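Side-chain contacts in adenylate cyclase-like protein (Chlamydia trachomatis, PDB 4QO6), which is a structural protein of the type III secretion system's inner-membrane ring, of which this chain is part of the periplasmic region: residues 25-30 and 34-39; 50-55 and 62-67; 105-110 and 114-119; 146-151 and 156-161. All coordinates share one frame; numbering follows the deposited sequence. Where two conformers were deposited one is given.

Interaction 1. Residues 25-30 and 34-39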
# COMPACT_ATOMS: atom_id res chain seq x y z
N VAL A 25 -10.99 -21.82 2.39
CA VAL A 25 -11.78 -22.53 3.37
C VAL A 25 -11.47 -24.01 3.26
O VAL A 25 -11.31 -24.54 2.13
CB VAL A 25 -13.22 -22.27 3.25
CG1 VAL A 25 -14.00 -23.19 4.19
CG2 VAL A 25 -13.51 -20.83 3.57
N ARG A 26 -11.26 -24.63 4.43
CA ARG A 26 -11.03 -26.06 4.60
C ARG A 26 -12.03 -26.68 5.58
O ARG A 26 -12.75 -25.98 6.26
CB ARG A 26 -9.59 -26.31 5.08
CG ARG A 26 -8.49 -25.70 4.20
CD ARG A 26 -8.41 -26.35 2.79
NE ARG A 26 -7.29 -25.76 2.00
CZ ARG A 26 -7.41 -24.79 1.12
NH1 ARG A 26 -8.59 -24.28 0.82
NH2 ARG A 26 -6.34 -24.34 0.47
N PHE A 27 -12.10 -27.99 5.66
CA PHE A 27 -13.05 -28.69 6.57
C PHE A 27 -12.62 -30.08 6.96
O PHE A 27 -11.81 -30.69 6.31
CB PHE A 27 -14.42 -28.88 5.86
CG PHE A 27 -14.38 -29.89 4.73
CD1 PHE A 27 -13.87 -29.55 3.51
CD2 PHE A 27 -14.83 -31.20 4.92
CE1 PHE A 27 -13.83 -30.46 2.41
CE2 PHE A 27 -14.78 -32.14 3.85
CZ PHE A 27 -14.27 -31.77 2.60
N THR A 28 -13.33 -30.62 7.93
CA THR A 28 -13.30 -32.04 8.25
C THR A 28 -14.73 -32.35 8.60
O THR A 28 -15.42 -31.50 9.14
CB THR A 28 -12.35 -32.41 9.46
OG1 THR A 28 -12.79 -31.76 10.66
CG2 THR A 28 -10.91 -31.96 9.16
N PHE A 29 -15.19 -33.54 8.20
CA PHE A 29 -16.59 -33.93 8.39
C PHE A 29 -16.55 -35.26 9.11
O PHE A 29 -15.95 -36.22 8.62
CB PHE A 29 -17.36 -34.09 7.05
CG PHE A 29 -18.76 -34.66 7.24
CD1 PHE A 29 -19.75 -33.92 7.89
CD2 PHE A 29 -19.08 -35.94 6.81
CE1 PHE A 29 -21.02 -34.44 8.11
CE2 PHE A 29 -20.36 -36.48 7.02
CZ PHE A 29 -21.32 -35.72 7.67
N ASN A 30 -17.15 -35.27 10.29
CA ASN A 30 -17.20 -36.44 11.14
C ASN A 30 -18.52 -37.18 10.96
O ASN A 30 -19.49 -36.87 11.63
CB ASN A 30 -17.02 -36.03 12.60
CG ASN A 30 -17.12 -37.21 13.56
OD1 ASN A 30 -17.33 -38.36 13.16
ND2 ASN A 30 -16.99 -36.91 14.84
N GLY A 34 -22.31 -36.40 12.21
CA GLY A 34 -22.77 -35.43 11.21
C GLY A 34 -22.22 -34.00 11.33
O GLY A 34 -22.78 -33.08 10.74
N GLN A 35 -21.13 -33.84 12.07
CA GLN A 35 -20.57 -32.54 12.37
C GLN A 35 -19.57 -32.08 11.31
O GLN A 35 -18.64 -32.82 10.96
CB GLN A 35 -19.86 -32.55 13.73
CG GLN A 35 -19.11 -31.25 13.97
CD GLN A 35 -19.05 -30.88 15.43
OE1 GLN A 35 -18.09 -31.21 16.13
NE2 GLN A 35 -20.09 -30.21 15.90
N LEU A 36 -19.77 -30.87 10.82
CA LEU A 36 -18.80 -30.22 9.92
C LEU A 36 -17.98 -29.21 10.70
O LEU A 36 -18.52 -28.31 11.34
CB LEU A 36 -19.52 -29.54 8.76
CG LEU A 36 -18.70 -28.99 7.59
CD1 LEU A 36 -18.05 -30.03 6.74
CD2 LEU A 36 -19.57 -28.13 6.70
N PHE A 37 -16.68 -29.34 10.63
CA PHE A 37 -15.80 -28.34 11.19
C PHE A 37 -15.20 -27.52 10.04
O PHE A 37 -14.57 -28.07 9.17
CB PHE A 37 -14.71 -29.07 11.96
CG PHE A 37 -13.60 -28.20 12.47
CD1 PHE A 37 -12.48 -28.01 11.73
CD2 PHE A 37 -13.63 -27.70 13.73
CE1 PHE A 37 -11.41 -27.26 12.21
CE2 PHE A 37 -12.56 -26.96 14.24
CZ PHE A 37 -11.45 -26.73 13.46
N LEU A 38 -15.42 -26.21 10.04
CA LEU A 38 -14.88 -25.30 9.03
C LEU A 38 -13.78 -24.39 9.59
O LEU A 38 -13.98 -23.77 10.67
CB LEU A 38 -15.98 -24.37 8.60
CG LEU A 38 -17.16 -24.98 7.84
CD1 LEU A 38 -18.18 -23.91 7.46
CD2 LEU A 38 -16.60 -25.68 6.59
N ILE A 39 -12.72 -24.21 8.81
CA ILE A 39 -11.67 -23.24 9.10
C ILE A 39 -11.26 -22.46 7.86
O ILE A 39 -11.55 -22.89 6.73
CB ILE A 39 -10.47 -23.95 9.80
CG1 ILE A 39 -9.56 -22.94 10.51
CG2 ILE A 39 -9.60 -24.77 8.87
CD1 ILE A 39 -8.59 -23.61 11.48
O HOH W 1 -16.85 -33.55 15.68

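Interaction 2. Residues 50-55 and 62-67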
# COMPACT_ATOMS: atom_id res chain seq x y z
N GLU A 50 -23.40 -16.49 4.01
CA GLU A 50 -23.67 -17.30 2.83
C GLU A 50 -23.05 -18.69 3.00
O GLU A 50 -23.72 -19.70 2.74
CB GLU A 50 -23.12 -16.68 1.54
CG GLU A 50 -24.03 -15.73 0.76
CD GLU A 50 -23.22 -14.92 -0.26
OE1 GLU A 50 -22.28 -15.50 -0.87
OE2 GLU A 50 -23.47 -13.71 -0.46
N LEU A 51 -21.79 -18.73 3.44
CA LEU A 51 -21.10 -20.01 3.60
C LEU A 51 -21.82 -20.89 4.57
O LEU A 51 -22.14 -22.02 4.24
CB LEU A 51 -19.64 -19.81 4.00
CG LEU A 51 -18.84 -21.00 4.49
CD1 LEU A 51 -18.77 -22.15 3.48
CD2 LEU A 51 -17.46 -20.49 4.93
N LEU A 52 -22.08 -20.36 5.77
CA LEU A 52 -22.70 -21.16 6.83
C LEU A 52 -24.10 -21.68 6.49
O LEU A 52 -24.47 -22.76 6.91
CB LEU A 52 -22.82 -20.40 8.13
CG LEU A 52 -21.51 -19.91 8.70
CD1 LEU A 52 -21.84 -18.86 9.75
CD2 LEU A 52 -20.65 -21.04 9.25
N TYR A 53 -24.88 -20.89 5.81
CA TYR A 53 -26.23 -21.30 5.48
C TYR A 53 -26.29 -22.29 4.32
O TYR A 53 -27.21 -23.11 4.30
CB TYR A 53 -27.16 -20.09 5.26
CG TYR A 53 -27.71 -19.70 6.61
CD1 TYR A 53 -26.89 -19.07 7.56
CD2 TYR A 53 -29.03 -20.02 6.98
CE1 TYR A 53 -27.36 -18.75 8.82
CE2 TYR A 53 -29.52 -19.68 8.24
CZ TYR A 53 -28.67 -19.06 9.15
OH TYR A 53 -29.12 -18.71 10.39
N LYS A 54 -25.35 -22.21 3.39
CA LYS A 54 -25.24 -23.23 2.35
C LYS A 54 -24.77 -24.56 2.86
O LYS A 54 -25.27 -25.56 2.41
CB LYS A 54 -24.36 -22.80 1.22
CG LYS A 54 -24.90 -21.62 0.45
CD LYS A 54 -23.93 -21.28 -0.67
CE LYS A 54 -24.57 -20.42 -1.75
NZ LYS A 54 -23.53 -20.13 -2.77
N VAL A 55 -23.82 -24.60 3.79
CA VAL A 55 -23.40 -25.93 4.29
C VAL A 55 -24.50 -26.51 5.20
O VAL A 55 -24.78 -27.69 5.17
CB VAL A 55 -22.05 -25.94 5.03
CG1 VAL A 55 -20.96 -25.41 4.13
CG2 VAL A 55 -22.13 -25.14 6.30
N LYS A 62 -25.43 -32.04 10.34
CA LYS A 62 -26.25 -31.86 11.52
C LYS A 62 -25.76 -30.71 12.32
O LYS A 62 -26.60 -29.97 12.88
CB LYS A 62 -26.23 -33.09 12.40
CG LYS A 62 -26.66 -34.36 11.70
CD LYS A 62 -28.07 -34.22 11.13
CE LYS A 62 -28.40 -35.34 10.14
NZ LYS A 62 -29.42 -34.84 9.19
N SER A 63 -24.44 -30.54 12.40
CA SER A 63 -23.92 -29.33 13.03
C SER A 63 -22.67 -28.77 12.34
O SER A 63 -21.98 -29.48 11.61
CB SER A 63 -23.61 -29.59 14.50
OG SER A 63 -22.47 -30.39 14.62
N VAL A 64 -22.45 -27.48 12.57
CA VAL A 64 -21.32 -26.77 12.01
C VAL A 64 -20.45 -26.15 13.14
O VAL A 64 -20.96 -25.44 13.98
CB VAL A 64 -21.81 -25.70 11.04
CG1 VAL A 64 -20.62 -24.93 10.48
CG2 VAL A 64 -22.63 -26.35 9.89
N ASP A 65 -19.17 -26.50 13.18
CA ASP A 65 -18.24 -25.88 14.07
C ASP A 65 -17.45 -24.83 13.24
O ASP A 65 -16.55 -25.14 12.46
CB ASP A 65 -17.33 -26.95 14.73
CG ASP A 65 -16.40 -26.34 15.81
OD1 ASP A 65 -15.80 -25.28 15.58
OD2 ASP A 65 -16.28 -26.89 16.90
N ASP A 66 -17.78 -23.58 13.45
CA ASP A 66 -17.36 -22.49 12.55
C ASP A 66 -16.15 -21.75 13.08
O ASP A 66 -16.28 -21.00 14.05
CB ASP A 66 -18.53 -21.51 12.38
CG ASP A 66 -18.08 -20.17 11.82
OD1 ASP A 66 -17.02 -20.12 11.21
OD2 ASP A 66 -18.78 -19.16 12.02
N ASN A 67 -15.00 -21.95 12.45
CA ASN A 67 -13.76 -21.26 12.83
C ASN A 67 -13.19 -20.41 11.67
O ASN A 67 -11.98 -20.32 11.41
CB ASN A 67 -12.77 -22.29 13.29
CG ASN A 67 -13.29 -23.08 14.47
OD1 ASN A 67 -13.08 -22.69 15.62
ND2 ASN A 67 -13.94 -24.20 14.21

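Interaction 3. Residues 105-110 and 114-119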
# COMPACT_ATOMS: atom_id res chain seq x y z
N GLY A 105 0.83 2.94 2.85
CA GLY A 105 1.01 4.33 3.28
C GLY A 105 2.48 4.75 3.25
O GLY A 105 3.31 4.04 2.69
N TYR A 106 2.80 5.88 3.90
CA TYR A 106 4.15 6.47 3.95
C TYR A 106 4.67 6.52 5.37
O TYR A 106 3.91 6.77 6.24
CB TYR A 106 4.12 7.94 3.41
CG TYR A 106 3.74 7.99 1.97
CD1 TYR A 106 4.67 7.71 0.99
CD2 TYR A 106 2.43 8.24 1.58
CE1 TYR A 106 4.31 7.69 -0.35
CE2 TYR A 106 2.07 8.25 0.25
CZ TYR A 106 3.01 7.99 -0.70
OH TYR A 106 2.65 7.98 -2.03
N LEU A 107 5.95 6.26 5.57
CA LEU A 107 6.67 6.55 6.82
C LEU A 107 7.87 7.40 6.40
O LEU A 107 8.23 7.44 5.22
CB LEU A 107 7.18 5.27 7.56
CG LEU A 107 6.05 4.37 8.12
CD1 LEU A 107 6.50 3.01 8.59
CD2 LEU A 107 5.34 5.10 9.24
N LYS A 108 8.47 8.07 7.37
CA LYS A 108 9.48 9.09 7.11
C LYS A 108 10.79 8.40 6.90
O LYS A 108 11.43 8.68 5.92
CB LYS A 108 9.57 10.08 8.27
CG LYS A 108 10.49 11.26 8.03
CD LYS A 108 9.74 12.47 7.48
CE LYS A 108 10.71 13.54 6.96
NZ LYS A 108 10.04 14.53 6.06
N THR A 109 11.16 7.48 7.79
CA THR A 109 12.48 6.83 7.79
C THR A 109 12.44 5.32 8.00
O THR A 109 11.41 4.79 8.42
CB THR A 109 13.34 7.39 8.95
OG1 THR A 109 12.62 7.26 10.19
CG2 THR A 109 13.69 8.85 8.70
N GLU A 110 13.57 4.65 7.77
CA GLU A 110 13.72 3.20 8.07
C GLU A 110 13.51 2.84 9.55
O GLU A 110 13.21 1.68 9.88
CB GLU A 110 15.10 2.65 7.66
CG GLU A 110 15.33 2.47 6.17
CD GLU A 110 16.43 3.39 5.61
OE1 GLU A 110 17.39 3.75 6.34
OE2 GLU A 110 16.35 3.73 4.41
N ALA A 114 10.97 0.14 11.14
CA ALA A 114 11.26 -0.85 12.18
C ALA A 114 10.31 -0.78 13.39
O ALA A 114 9.96 -1.82 13.96
CB ALA A 114 12.71 -0.74 12.64
N CYS A 115 9.92 0.42 13.80
CA CYS A 115 8.92 0.61 14.86
C CYS A 115 7.57 -0.05 14.49
O CYS A 115 6.90 -0.68 15.32
CB CYS A 115 8.73 2.11 15.11
SG CYS A 115 7.78 2.60 16.58
N LEU A 116 7.16 0.08 13.22
CA LEU A 116 5.88 -0.47 12.73
C LEU A 116 5.94 -1.99 12.77
O LEU A 116 4.99 -2.62 13.24
CB LEU A 116 5.54 0.06 11.34
CG LEU A 116 4.19 -0.44 10.76
CD1 LEU A 116 2.97 0.10 11.53
CD2 LEU A 116 4.07 -0.14 9.29
N ALA A 117 7.06 -2.59 12.35
CA ALA A 117 7.21 -4.04 12.30
C ALA A 117 7.10 -4.64 13.71
O ALA A 117 6.36 -5.62 13.91
CB ALA A 117 8.54 -4.41 11.67
N ASP A 118 7.80 -4.01 14.68
CA ASP A 118 7.66 -4.35 16.10
C ASP A 118 6.21 -4.26 16.54
O ASP A 118 5.71 -5.14 17.22
CB ASP A 118 8.40 -3.37 17.03
CG ASP A 118 9.90 -3.33 16.81
OD1 ASP A 118 10.45 -4.32 16.24
OD2 ASP A 118 10.51 -2.30 17.23
N TYR A 119 5.58 -3.13 16.23
CA TYR A 119 4.20 -2.92 16.60
C TYR A 119 3.29 -4.08 16.08
O TYR A 119 2.50 -4.67 16.83
CB TYR A 119 3.75 -1.56 16.10
CG TYR A 119 2.41 -1.18 16.57
CD1 TYR A 119 2.24 -0.67 17.85
CD2 TYR A 119 1.29 -1.35 15.77
CE1 TYR A 119 0.97 -0.35 18.33
CE2 TYR A 119 0.03 -1.04 16.24
CZ TYR A 119 -0.13 -0.54 17.51
OH TYR A 119 -1.40 -0.25 17.95

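Interaction 4. Residues 146-151 and 156-161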
# COMPACT_ATOMS: atom_id res chain seq x y z
N GLY A 146 19.30 10.79 -6.76
CA GLY A 146 20.13 10.06 -7.72
C GLY A 146 19.74 10.23 -9.19
O GLY A 146 20.62 10.34 -10.05
N HIS A 147 18.45 10.25 -9.52
CA HIS A 147 18.01 10.60 -10.88
C HIS A 147 18.44 12.03 -11.30
O HIS A 147 18.82 12.28 -12.42
CB HIS A 147 16.50 10.52 -10.98
CG HIS A 147 15.96 9.13 -10.92
ND1 HIS A 147 15.64 8.51 -9.73
CD2 HIS A 147 15.67 8.25 -11.91
CE1 HIS A 147 15.19 7.29 -10.00
NE2 HIS A 147 15.21 7.11 -11.30
N LEU A 148 18.37 12.99 -10.37
CA LEU A 148 18.71 14.36 -10.74
C LEU A 148 20.24 14.47 -11.02
O LEU A 148 20.65 15.09 -11.97
CB LEU A 148 18.30 15.36 -9.65
CG LEU A 148 16.80 15.54 -9.45
CD1 LEU A 148 16.56 16.28 -8.13
CD2 LEU A 148 16.16 16.24 -10.64
N VAL A 149 21.04 13.85 -10.17
CA VAL A 149 22.46 13.78 -10.36
C VAL A 149 22.84 13.04 -11.65
O VAL A 149 23.63 13.55 -12.43
CB VAL A 149 23.14 13.10 -9.18
CG1 VAL A 149 24.64 13.02 -9.43
CG2 VAL A 149 22.87 13.86 -7.90
N GLN A 150 22.26 11.87 -11.90
CA GLN A 150 22.52 11.16 -13.15
C GLN A 150 22.35 12.09 -14.39
O GLN A 150 23.14 12.06 -15.36
CB GLN A 150 21.57 9.96 -13.30
CG GLN A 150 21.64 9.26 -14.64
CD GLN A 150 21.02 7.88 -14.62
OE1 GLN A 150 21.72 6.88 -14.83
NE2 GLN A 150 19.71 7.80 -14.40
N SER A 151 21.31 12.90 -14.33
CA SER A 151 20.87 13.66 -15.46
C SER A 151 21.60 15.01 -15.66
O SER A 151 21.37 15.66 -16.64
CB SER A 151 19.37 13.88 -15.35
OG SER A 151 18.69 12.88 -16.07
N VAL A 156 19.67 20.93 -8.67
CA VAL A 156 18.30 20.89 -8.15
C VAL A 156 18.13 19.99 -6.93
O VAL A 156 18.63 18.83 -6.90
CB VAL A 156 17.36 20.38 -9.24
CG1 VAL A 156 15.91 20.28 -8.76
CG2 VAL A 156 17.50 21.28 -10.45
N HIS A 157 17.42 20.52 -5.93
CA HIS A 157 17.24 19.86 -4.65
C HIS A 157 15.83 19.35 -4.52
O HIS A 157 14.93 19.90 -5.10
CB HIS A 157 17.61 20.81 -3.52
CG HIS A 157 19.07 21.11 -3.47
ND1 HIS A 157 19.71 21.89 -4.42
CD2 HIS A 157 20.05 20.66 -2.64
CE1 HIS A 157 21.00 21.94 -4.15
NE2 HIS A 157 21.23 21.20 -3.08
N VAL A 158 15.64 18.26 -3.79
CA VAL A 158 14.31 17.66 -3.69
C VAL A 158 13.92 17.37 -2.24
O VAL A 158 14.77 17.00 -1.43
CB VAL A 158 14.19 16.40 -4.58
CG1 VAL A 158 15.16 15.31 -4.12
CG2 VAL A 158 12.77 15.90 -4.60
N SER A 159 12.66 17.62 -1.91
CA SER A 159 12.07 17.04 -0.70
C SER A 159 10.90 16.15 -1.07
O SER A 159 10.28 16.30 -2.12
CB SER A 159 11.67 18.11 0.33
OG SER A 159 10.52 18.82 -0.08
N PHE A 160 10.59 15.22 -0.18
CA PHE A 160 9.52 14.25 -0.44
C PHE A 160 8.74 13.89 0.82
O PHE A 160 9.32 13.39 1.79
CB PHE A 160 10.07 12.97 -1.04
CG PHE A 160 9.00 11.99 -1.37
CD1 PHE A 160 8.21 12.19 -2.50
CD2 PHE A 160 8.75 10.90 -0.54
CE1 PHE A 160 7.20 11.32 -2.79
CE2 PHE A 160 7.74 10.01 -0.86
CZ PHE A 160 6.97 10.22 -1.99
N THR A 161 7.45 14.19 0.82
CA THR A 161 6.57 13.77 1.92
C THR A 161 5.17 13.46 1.38
O THR A 161 4.64 14.23 0.60
CB THR A 161 6.41 14.80 3.07
OG1 THR A 161 5.41 15.74 2.73
CG2 THR A 161 7.70 15.58 3.37

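Interaction 1. Residues 25-30 and 34-39
Leu-36 lies at the centre of this beta hairpin, an antiparallel pair of strands in the PD1 domain. Its CD1 methyl wedges between two phenylalanines of the facing strand, 3.9 Å from Phe-27 CD2 and 4.1 Å from Phe-29 CB. Beside it, Leu-38 CD2 packs 3.9 Å from Phe-27 CB. These four side chains share the face of the sheet that carries the two aromatic rings against helix 10-19, where large apolar groups are well suited. With CG anti to the backbone N (chi1 173°), the Phe-29 ring swings across to the backbone of Gly-34 and Gln-35, and its edge meets Gly-34 O, 3.4 Å from Phe-29 CE1.

On the other face Thr-28 and Phe-37 run side by side, with OG1 of the threonine 3.6 Å from CB of the phenylalanine. Backbone bonds join the hydrogen-bonded pairs Arg-26/Ile-39, Thr-28/Phe-37 and Asn-30/Gln-35. The turn end is a G1 bulge: Gly-34 and Gln-35 both face Asn-30, and the positive phi of 68° suits glycine. Asn-30 OD1 bonds to Asn-32 N, and Gln-35 NE2 to Ser-63 OG. A water bridges the remaining ends, donating to Gln-35 OE1 at 2.7 Å and accepting weakly from Asn-30 ND2 at 3.5 Å.

Interaction 2. Residues 50-55 and 62-67
The carboxylate of Asp-66 offers one flat face to Leu-52, whose CD2 methyl sits almost directly over it, 3.7 Å from CG. CD1 of the same leucine lies above that face too, 3.8 Å from OD2, and the two side chains meet at about a right angle. With the face given to methyl groups, the oxygens serve polar partners: OD2 forms a salt bridge with Lys-48, one helical turn before Leu-52, and OD1 accepts from Val-68 N. Aspartate thus suits a strand position at the margin of an apolar contact. Asp-65 points away from the helix, and its OD1 receives Asn-67 ND2 at 2.6 Å, from 33° outside the carboxylate plane.

Next along the strand on the same side, Val-64 spreads its two branches over the helix. CG1, anti to the backbone N (chi1 179°), meets Leu-52 CD2 at 4.1 Å, while CG2 meets CG2 of the buried Val-55 at 3.8 Å. Beta-branched valine fits the strand and keeps both methyls near the backbone. The short helix and strand axes run nearly antiparallel (155°), 9.7 Å apart, as expected within the beta-alpha-beta unit of strand 41-42, helix 45-56 and strand 63-70; Val-55 also touches helix 10-19 and strand 35-39.

Interaction 3. Residues 105-110 and 114-119
Leu-107 and Leu-116 meet at a slant, each extending its side chain into the gap between strand and helix. CD1 of Leu-107 does the touching from the strand side: it lies 4.0 Å from Leu-116 CD2 and 4.1 Å from Leu-116 CB, so one methyl rests against both the base and one branch of the opposing leucine. The torsions of the two differ. In Leu-107 the CG stands anti to the carbonyl carbon (chi1 -67°), whereas in Leu-116 it stands anti to the backbone N, which brings CD2 of the helix residue beside the methyl from the strand. Leucine fits both places, being long enough to span the gap and branched at its end. Both are buried, with Val-134 of the neighbouring strand beside Leu-107, and Phe-88 and Leu-82 beside Leu-116.

The segments are the start of a beta-alpha-beta unit in the PD2 domain, a member of the BON clan: strand 100-107 turns into helix 110-123, which leads on to strand 130-136. Thr-109 occupies the N-cap position, its OG1 making a weak bond to Gln-112 N. The first helical turn is then closed across the segments by Ala-114 N donating to Glu-110 O at 3.0 Å (N-H...O 150°), with the donor above the carbonyl plane. The small side chain of Ala-114 sits close to that bond, CB 3.7 Å from Glu-110 O. Glu-110 starts its side chain away from the 114-119 helix segment, and its OE2 accepts from Gln-139 NE2; a negative charge at this N-terminal end of the helix probably interacts favourably with the helix dipole.

Interaction 4. Residues 146-151 and 156-161
Two torsions carry the Leu-148 methyl CD1 to Val-156 and Val-158: CG is anti to the carbonyl carbon (chi1 -68°), and CD1 continues the chain in extended form (chi2 166°), so that the branch projects well clear of the helix. Opposite, Val-156 sets its CG1 anti to the backbone N (chi1 179°). The two side chains cross at about a right angle, and Leu-148 CD1 comes within 4.1 Å of Val-156 CG1. The same methyl also lies 3.5 Å from Val-156 O and 4.3 Å from Val-158 CB. A single leucine branch therefore spans two valines two positions apart, whose side chains both point toward the helix while that of His-157 between them points away.

The contact belongs to the BON domain, where the C-terminal end of helix 137-150 passes through a short loop into strand 157-161, an outermost strand of a three-stranded mixed sheet. Leu-148 is also touched by Val-182 and Leu-186 of helix 176-187, so it also packs on a second helix, while Val-156 and Val-158 reach Ile-171 and Leu-167 on strand 164-172. Leucine suits the helix because its reach bridges the 7.0 Å between Leu-148 CA and Val-156 CA; valine suits Val-158 on the strand and Val-156 just before it, because branching at CB keeps the methyls close to the backbone.

No hydrogen bond or ion pair joins the two segments. They pack through dispersion and burial of aliphatic surface, which is nondirectional and depends on close fit; even the nearest approach, to the Val-156 carbonyl oxygen, is van der Waals packing.

Interactions 1 and 2 form one unit of the PD1 domain, with centres about 9 Å apart: strands 35-39 and 63-70 are neighbours in the same sheet, and Leu-36 O and Asp-65 N, 2.7 Å apart, probably share a hydrogen bond. Interaction 3 lies in the PD2 domain, its centre about 39 Å from both of theirs and touching neither. Interaction 4, in the BON domain, has its centre about 57 Å from those of interactions 1 and 2 but about 23 Å from that of interaction 3, where Tyr-106 CE1 packs 4.0 Å from Phe-160 CZ. The contacts thus follow one another along an extended chain. A bound isopropyl alcohol, probably from crystallisation, sits about 4 Å from the Arg-26 side chain.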